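Local coordinates for protein negative regulator of ofd1 (Schizosaccharomyces pombe, PDB 3QTM) that is required for correct translation termination, directly inhibits ofd1 and stabilises the N-terminal transcription factor domain of sre1 for hypoxic gene expression, at residues Ala52-Ile55 against Leu56-Thr59; Tyr13-Glu16 against Asp17-Gln21; Ala40-Ser43 against Leu44-Thr48. All coordinates share one frame; numbering follows the deposited sequence. Where two conformers were deposited one is given.

Contact 1: residues Ala52-Ile55 against Leu56-Thr59. With SO4 (sulfate ion), chain C.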
loop_
_atom_site.group_PDB
_atom_site.type_symbol
_atom_site.label_atom_id
_atom_site.label_comp_id
_atom_site.label_asym_id
_atom_site.label_seq_id
_atom_site.Cartn_x
_atom_site.Cartn_y
_atom_site.Cartn_z
ATOM N N ALA A 52 22.871 14.020 3.089
ATOM C CA ALA A 52 21.893 14.977 3.595
ATOM C C ALA A 52 22.515 15.830 4.687
ATOM O O ALA A 52 22.324 17.053 4.727
ATOM C CB ALA A 52 20.633 14.256 4.114
ATOM N N ASP A 53 23.264 15.179 5.574
ATOM C CA ASP A 53 23.955 15.880 6.648
ATOM C C ASP A 53 24.963 16.873 6.074
ATOM O O ASP A 53 25.113 17.987 6.581
ATOM C CB ASP A 53 24.662 14.899 7.596
ATOM C CG ASP A 53 23.688 14.197 8.551
ATOM O OD1 ASP A 53 22.551 14.698 8.722
ATOM O OD2 ASP A 53 24.057 13.143 9.121
ATOM N N ARG A 54 25.652 16.466 5.012
ATOM C CA ARG A 54 26.642 17.336 4.390
ATOM C C ARG A 54 25.941 18.564 3.817
ATOM O O ARG A 54 26.438 19.686 3.934
ATOM C CB ARG A 54 27.425 16.605 3.292
ATOM C CG ARG A 54 28.651 17.388 2.782
ATOM C CD ARG A 54 29.460 16.596 1.742
ATOM N NE ARG A 54 29.679 15.213 2.169
ATOM C CZ ARG A 54 30.736 14.793 2.856
ATOM N NH1 ARG A 54 31.695 15.645 3.196
ATOM N NH2 ARG A 54 30.835 13.514 3.208
ATOM N N ILE A 55 24.784 18.352 3.203
ATOM C CA ILE A 55 24.032 19.468 2.639
ATOM C C ILE A 55 23.606 20.435 3.744
ATOM O O ILE A 55 23.690 21.650 3.578
ATOM C CB ILE A 55 22.828 18.984 1.827
ATOM C CG1 ILE A 55 23.312 18.294 0.547
ATOM C CG2 ILE A 55 21.904 20.138 1.492
ATOM C CD1 ILE A 55 22.214 17.578 -0.215
ATOM N N LEU A 56 23.180 19.900 4.886
ATOM C CA LEU A 56 22.820 20.756 6.016
ATOM C C LEU A 56 24.015 21.569 6.526
ATOM O O LEU A 56 23.856 22.710 6.934
ATOM C CB LEU A 56 22.194 19.942 7.151
ATOM C CG LEU A 56 20.733 19.571 6.887
ATOM C CD1 LEU A 56 20.296 18.356 7.722
ATOM C CD2 LEU A 56 19.837 20.777 7.149
ATOM N N ARG A 57 25.206 20.979 6.498
ATOM C CA ARG A 57 26.408 21.655 6.971
ATOM C C ARG A 57 26.836 22.794 6.046
ATOM O O ARG A 57 27.339 23.807 6.505
ATOM C CB ARG A 57 27.571 20.668 7.103
ATOM C CG ARG A 57 27.502 19.785 8.331
ATOM C CD ARG A 57 28.867 19.161 8.638
ATOM N NE ARG A 57 29.365 18.365 7.527
ATOM C CZ ARG A 57 29.044 17.091 7.312
ATOM N NH1 ARG A 57 28.216 16.458 8.135
ATOM N NH2 ARG A 57 29.553 16.449 6.266
ATOM N N ASN A 58 26.633 22.618 4.747
ATOM C CA ASN A 58 27.193 23.530 3.756
ATOM C C ASN A 58 26.231 24.565 3.169
ATOM O O ASN A 58 26.667 25.469 2.475
ATOM C CB ASN A 58 27.805 22.739 2.603
ATOM C CG ASN A 58 28.942 21.837 3.048
ATOM O OD1 ASN A 58 29.159 20.780 2.467
ATOM N ND2 ASN A 58 29.671 22.252 4.072
ATOM N N THR A 59 24.935 24.435 3.414
ATOM C CA THR A 59 23.989 25.371 2.815
ATOM C C THR A 59 24.086 26.729 3.513
ATOM O O THR A 59 24.359 26.797 4.710
ATOM C CB THR A 59 22.538 24.836 2.868
ATOM O OG1 THR A 59 21.651 25.778 2.249
ATOM C CG2 THR A 59 22.105 24.631 4.304
HETATM S S SO4 C . 32.206 18.581 4.561
HETATM O O1 SO4 C . 31.206 19.467 5.169
HETATM O O2 SO4 C . 31.833 18.283 3.176
HETATM O O3 SO4 C . 33.510 19.244 4.545
HETATM O O4 SO4 C . 32.306 17.340 5.332
#
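R54 and R57, one turn apart near the C-terminal end of helix 38-58, grip a sulfate ion that probably came from the crystallisation liquor. Hydrogen bonds come from both guanidinium groups: R54 NH1 reaches SO4 O2 at 2.6 Å, while R57 gives NE to SO4 O1, nearly straight at 168°, and NH2 to SO4 O4 at 3.0 Å. Both chains bend at chi3 to bring these N-H groups to the anion, and NH2 of R57 lies over one face of the R54 guanidinium. N58 adds a weak, longer bond from ND2 to SO4 O1, its amide running alongside R54 with the two planes 42° apart.

Backbone bonds carry the helix to its end, from L56 N to A52 O, R57 N to D53 O and N58 N to R54 O; T59 N still makes a weak bond to I55 O, but its own torsions are no longer helical.

I55 and L56 pack on F69 of helix 67-82 and on L65. With NH1 of R54 and NH2 of R57 only 3.8 Å apart, the anion probably offsets the two positive charges, and the helix end can hold a small oxyanion, at least in the crystal.

Contact 2: residues Tyr13-Glu16 against Asp17-Gln21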
loop_
_atom_site.group_PDB
_atom_site.type_symbol
_atom_site.label_atom_id
_atom_site.label_comp_id
_atom_site.label_asym_id
_atom_site.label_seq_id
_atom_site.Cartn_x
_atom_site.Cartn_y
_atom_site.Cartn_z
ATOM N N TYR A 13 27.255 23.389 -9.985
ATOM C CA TYR A 13 26.469 22.382 -9.261
ATOM C C TYR A 13 25.667 23.074 -8.168
ATOM O O TYR A 13 26.208 23.466 -7.135
ATOM C CB TYR A 13 27.397 21.323 -8.660
ATOM C CG TYR A 13 26.738 20.074 -8.093
ATOM C CD1 TYR A 13 26.705 19.856 -6.721
ATOM C CD2 TYR A 13 26.208 19.085 -8.928
ATOM C CE1 TYR A 13 26.138 18.709 -6.182
ATOM C CE2 TYR A 13 25.626 17.920 -8.394
ATOM C CZ TYR A 13 25.601 17.744 -7.014
ATOM O OH TYR A 13 25.047 16.616 -6.447
ATOM N N THR A 14 24.376 23.232 -8.412
ATOM C CA THR A 14 23.531 24.025 -7.530
ATOM C C THR A 14 22.972 23.211 -6.364
ATOM O O THR A 14 23.081 21.984 -6.332
ATOM C CB THR A 14 22.368 24.621 -8.314
ATOM O OG1 THR A 14 21.524 23.561 -8.774
ATOM C CG2 THR A 14 22.899 25.404 -9.529
ATOM N N GLU A 15 22.386 23.908 -5.398
ATOM C CA GLU A 15 21.711 23.242 -4.290
ATOM C C GLU A 15 20.609 22.334 -4.843
ATOM O O GLU A 15 20.363 21.240 -4.334
ATOM C CB GLU A 15 21.132 24.278 -3.323
ATOM C CG GLU A 15 20.430 23.685 -2.113
ATOM C CD GLU A 15 20.121 24.735 -1.053
ATOM O OE1 GLU A 15 18.956 25.202 -0.980
ATOM O OE2 GLU A 15 21.060 25.103 -0.309
ATOM N N GLU A 16 19.959 22.791 -5.907
ATOM C CA GLU A 16 18.926 21.996 -6.551
ATOM C C GLU A 16 19.505 20.696 -7.105
ATOM O O GLU A 16 18.896 19.634 -6.951
ATOM C CB GLU A 16 18.238 22.787 -7.670
ATOM C CG GLU A 16 17.077 22.038 -8.324
ATOM C CD GLU A 16 16.329 22.883 -9.356
ATOM O OE1 GLU A 16 16.998 23.564 -10.164
ATOM O OE2 GLU A 16 15.078 22.872 -9.356
ATOM N N ASP A 17 20.665 20.789 -7.762
ATOM C CA ASP A 17 21.371 19.599 -8.260
ATOM C C ASP A 17 21.711 18.629 -7.129
ATOM O O ASP A 17 21.449 17.444 -7.236
ATOM C CB ASP A 17 22.664 19.992 -8.982
ATOM C CG ASP A 17 22.401 20.754 -10.273
ATOM O OD1 ASP A 17 21.403 20.433 -10.961
ATOM O OD2 ASP A 17 23.188 21.675 -10.596
ATOM N N ASN A 18 22.328 19.152 -6.075
ATOM C CA ASN A 18 22.606 18.412 -4.850
ATOM C C ASN A 18 21.414 17.605 -4.345
ATOM O O ASN A 18 21.548 16.443 -3.958
ATOM C CB ASN A 18 22.969 19.397 -3.754
ATOM C CG ASN A 18 24.433 19.414 -3.446
ATOM O OD1 ASN A 18 24.913 18.634 -2.616
ATOM N ND2 ASN A 18 25.160 20.327 -4.083
ATOM N N ILE A 19 20.247 18.236 -4.316
ATOM C CA ILE A 19 19.072 17.572 -3.780
ATOM C C ILE A 19 18.640 16.491 -4.755
ATOM O O ILE A 19 18.261 15.394 -4.348
ATOM C CB ILE A 19 17.940 18.580 -3.469
ATOM C CG1 ILE A 19 18.366 19.469 -2.300
ATOM C CG2 ILE A 19 16.626 17.860 -3.168
ATOM C CD1 ILE A 19 17.632 20.794 -2.234
ATOM N N SER A 20 18.740 16.799 -6.041
ATOM C CA SER A 20 18.434 15.830 -7.064
ATOM C C SER A 20 19.372 14.614 -6.950
ATOM O O SER A 20 18.953 13.475 -7.161
ATOM C CB SER A 20 18.549 16.475 -8.441
ATOM O OG SER A 20 18.320 15.518 -9.444
ATOM N N GLN A 21 20.637 14.848 -6.613
ATOM C CA GLN A 21 21.560 13.726 -6.455
ATOM C C GLN A 21 21.221 12.933 -5.187
ATOM O O GLN A 21 21.371 11.712 -5.134
ATOM C CB GLN A 21 23.017 14.201 -6.447
ATOM C CG GLN A 21 23.501 14.738 -7.807
ATOM C CD GLN A 21 23.165 13.800 -8.980
ATOM O OE1 GLN A 21 23.351 12.581 -8.903
ATOM N NE2 GLN A 21 22.666 14.377 -10.070
#
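The ring of Y13 lies against the first turn of helix 15-34, with CB of D17 over one of its faces. This is a CH-pi contact: CB stands 3.9 Å from the ring centroid and 26° off the normal, displaced toward the CD2-CE2 side. CG of Y13 is anti to the backbone N, which lays the ring along the helix. The place of the N18 amide beside this ring is doubtful.

Beyond its CB, D17 turns its carboxylate back toward T14, its plane moderately inclined to that of the Y13 ring. OD2 takes a nearly straight hydrogen bond from T14 N at 2.9 Å, received on the anti side and 30° out of the carboxylate plane. In return T14, the N-cap residue, holds OG1 between its backbone N and carbonyl carbon (chi1 66°), from where it accepts a bond from D17 N at 3.1 Å. These reciprocal bonds form a capping box; a weak bond from T14 OG1 to D17 OD2 runs between the two side chains. T14 O then receives N18 N at 2.9 Å, opening the regular helical pattern. An alanine at D17 would keep CB over the ring but is likely to leave T14 N, and the weaker bond from T14 OG1, without an acceptor and the helix start less firmly fixed.

Farther round the turn, E15 OE2 bonds to T59 OG1, just past the end of helix 38-58, while N18 packs on E51 and I55 of that helix. I19 meets P66 and E15 meets L65, both in the loop leading to helix 67-82.

Contact 3: residues Ala40-Ser43 against Leu44-Thr48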
loop_
_atom_site.group_PDB
_atom_site.type_symbol
_atom_site.label_atom_id
_atom_site.label_comp_id
_atom_site.label_asym_id
_atom_site.label_seq_id
_atom_site.Cartn_x
_atom_site.Cartn_y
_atom_site.Cartn_z
ATOM N N ALA A 40 23.824 -3.807 -0.264
ATOM C CA ALA A 40 24.054 -2.658 -1.133
ATOM C C ALA A 40 23.029 -1.564 -0.833
ATOM O O ALA A 40 23.381 -0.393 -0.737
ATOM C CB ALA A 40 23.964 -3.062 -2.589
ATOM N N SER A 41 21.763 -1.957 -0.693
ATOM C CA SER A 41 20.697 -0.997 -0.410
ATOM C C SER A 41 21.019 -0.238 0.867
ATOM O O SER A 41 20.899 0.989 0.921
ATOM C CB SER A 41 19.329 -1.697 -0.310
ATOM O OG SER A 41 18.259 -0.748 -0.238
ATOM N N VAL A 42 21.469 -0.973 1.880
ATOM C CA VAL A 42 21.776 -0.396 3.175
ATOM C C VAL A 42 22.905 0.628 3.054
ATOM O O VAL A 42 22.826 1.711 3.621
ATOM C CB VAL A 42 22.134 -1.481 4.206
ATOM C CG1 VAL A 42 22.854 -0.870 5.405
ATOM C CG2 VAL A 42 20.880 -2.244 4.642
ATOM N N SER A 43 23.950 0.282 2.311
ATOM C CA SER A 43 25.035 1.233 2.018
ATOM C C SER A 43 24.507 2.510 1.380
ATOM O O SER A 43 24.871 3.616 1.779
ATOM C CB SER A 43 26.074 0.606 1.081
ATOM O OG SER A 43 26.708 -0.506 1.691
ATOM N N LEU A 44 23.646 2.362 0.381
ATOM C CA LEU A 44 23.099 3.539 -0.299
ATOM C C LEU A 44 22.227 4.409 0.613
ATOM O O LEU A 44 22.230 5.636 0.499
ATOM C CB LEU A 44 22.326 3.129 -1.554
ATOM C CG LEU A 44 23.232 2.510 -2.634
ATOM C CD1 LEU A 44 22.452 1.808 -3.749
ATOM C CD2 LEU A 44 24.141 3.576 -3.215
ATOM N N VAL A 45 21.475 3.771 1.509
ATOM C CA VAL A 45 20.598 4.485 2.425
ATOM C C VAL A 45 21.406 5.303 3.425
ATOM O O VAL A 45 21.148 6.487 3.618
ATOM C CB VAL A 45 19.656 3.497 3.170
ATOM C CG1 VAL A 45 19.104 4.124 4.422
ATOM C CG2 VAL A 45 18.547 3.055 2.242
ATOM N N PHE A 46 22.391 4.674 4.057
ATOM C CA PHE A 46 23.269 5.389 4.970
ATOM C C PHE A 46 24.040 6.500 4.234
ATOM O O PHE A 46 24.324 7.546 4.809
ATOM C CB PHE A 46 24.250 4.420 5.635
ATOM C CG PHE A 46 23.696 3.724 6.854
ATOM C CD1 PHE A 46 23.049 4.444 7.843
ATOM C CD2 PHE A 46 23.857 2.357 7.023
ATOM C CE1 PHE A 46 22.544 3.815 8.980
ATOM C CE2 PHE A 46 23.365 1.709 8.158
ATOM C CZ PHE A 46 22.703 2.436 9.136
ATOM N N GLY A 47 24.397 6.253 2.973
ATOM C CA GLY A 47 25.090 7.238 2.158
ATOM C C GLY A 47 24.185 8.440 1.942
ATOM O O GLY A 47 24.630 9.584 2.039
ATOM N N THR A 48 22.905 8.175 1.679
ATOM C CA THR A 48 21.910 9.240 1.543
ATOM C C THR A 48 21.859 10.116 2.776
ATOM O O THR A 48 21.848 11.352 2.696
ATOM C CB THR A 48 20.514 8.650 1.309
ATOM O OG1 THR A 48 20.580 7.726 0.224
ATOM C CG2 THR A 48 19.484 9.758 0.988
#
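V42 O receives the amide of F46 in an almost perfectly straight hydrogen bond of 3.0 Å (179°), one of four successive i to i+4 bonds in the N-terminal half of helix 38-58. The others run from L44 N to A40 O, V45 N to S41 O and G47 N to S43 O. Next along, L44 O accepts twice from T48, from its backbone N and from OG1 at 2.7 Å, the two donors reaching it from opposite faces of the carbonyl plane. The serine hydroxyls have partners of their own: S41 OG bonds to S29 O of helix 15-34, and S43 OG to R90 and to D39 O.

Beyond the backbone bonds, V42 and F46 lie side by side and point the same way. CG1 of V42, placed anti to the backbone N (chi1 163°), runs along the CD2-CE2 side of the phenyl ring, 3.7 Å from F46 CD2. Both residues pack on A87 and R90; F46 and V45 touch V80 of helix 67-82, V45 also A79.

T48, a buried residue touching L25 of helix 15-34 and A76 of helix 67-82, has its hydroxyl tied back to its own helix. The S41, S43 and T48 hydroxyls thus each have a partner, while the valines and phenylalanine pack on alanine and valine side chains and on R90.

In the fold
Along the chain the order is contact 2, contact 3, contact 1, and all three lie in the N-terminal part of this helical, TPR-like protein, on the same side of its centre. Contact 2 starts helix 15-34; contacts 3 and 1 lie on the next helix, 38-58, separated by three residues and with centres 17 Å apart. Contacts 1 and 2 touch directly, their centres 11 Å apart, whereas contact 3 stays about 7 Å from contact 2 at the nearest atoms. The start of one helix is thus joined to the end of its successor, consistent with the antiparallel helix packing of TPR-like proteins.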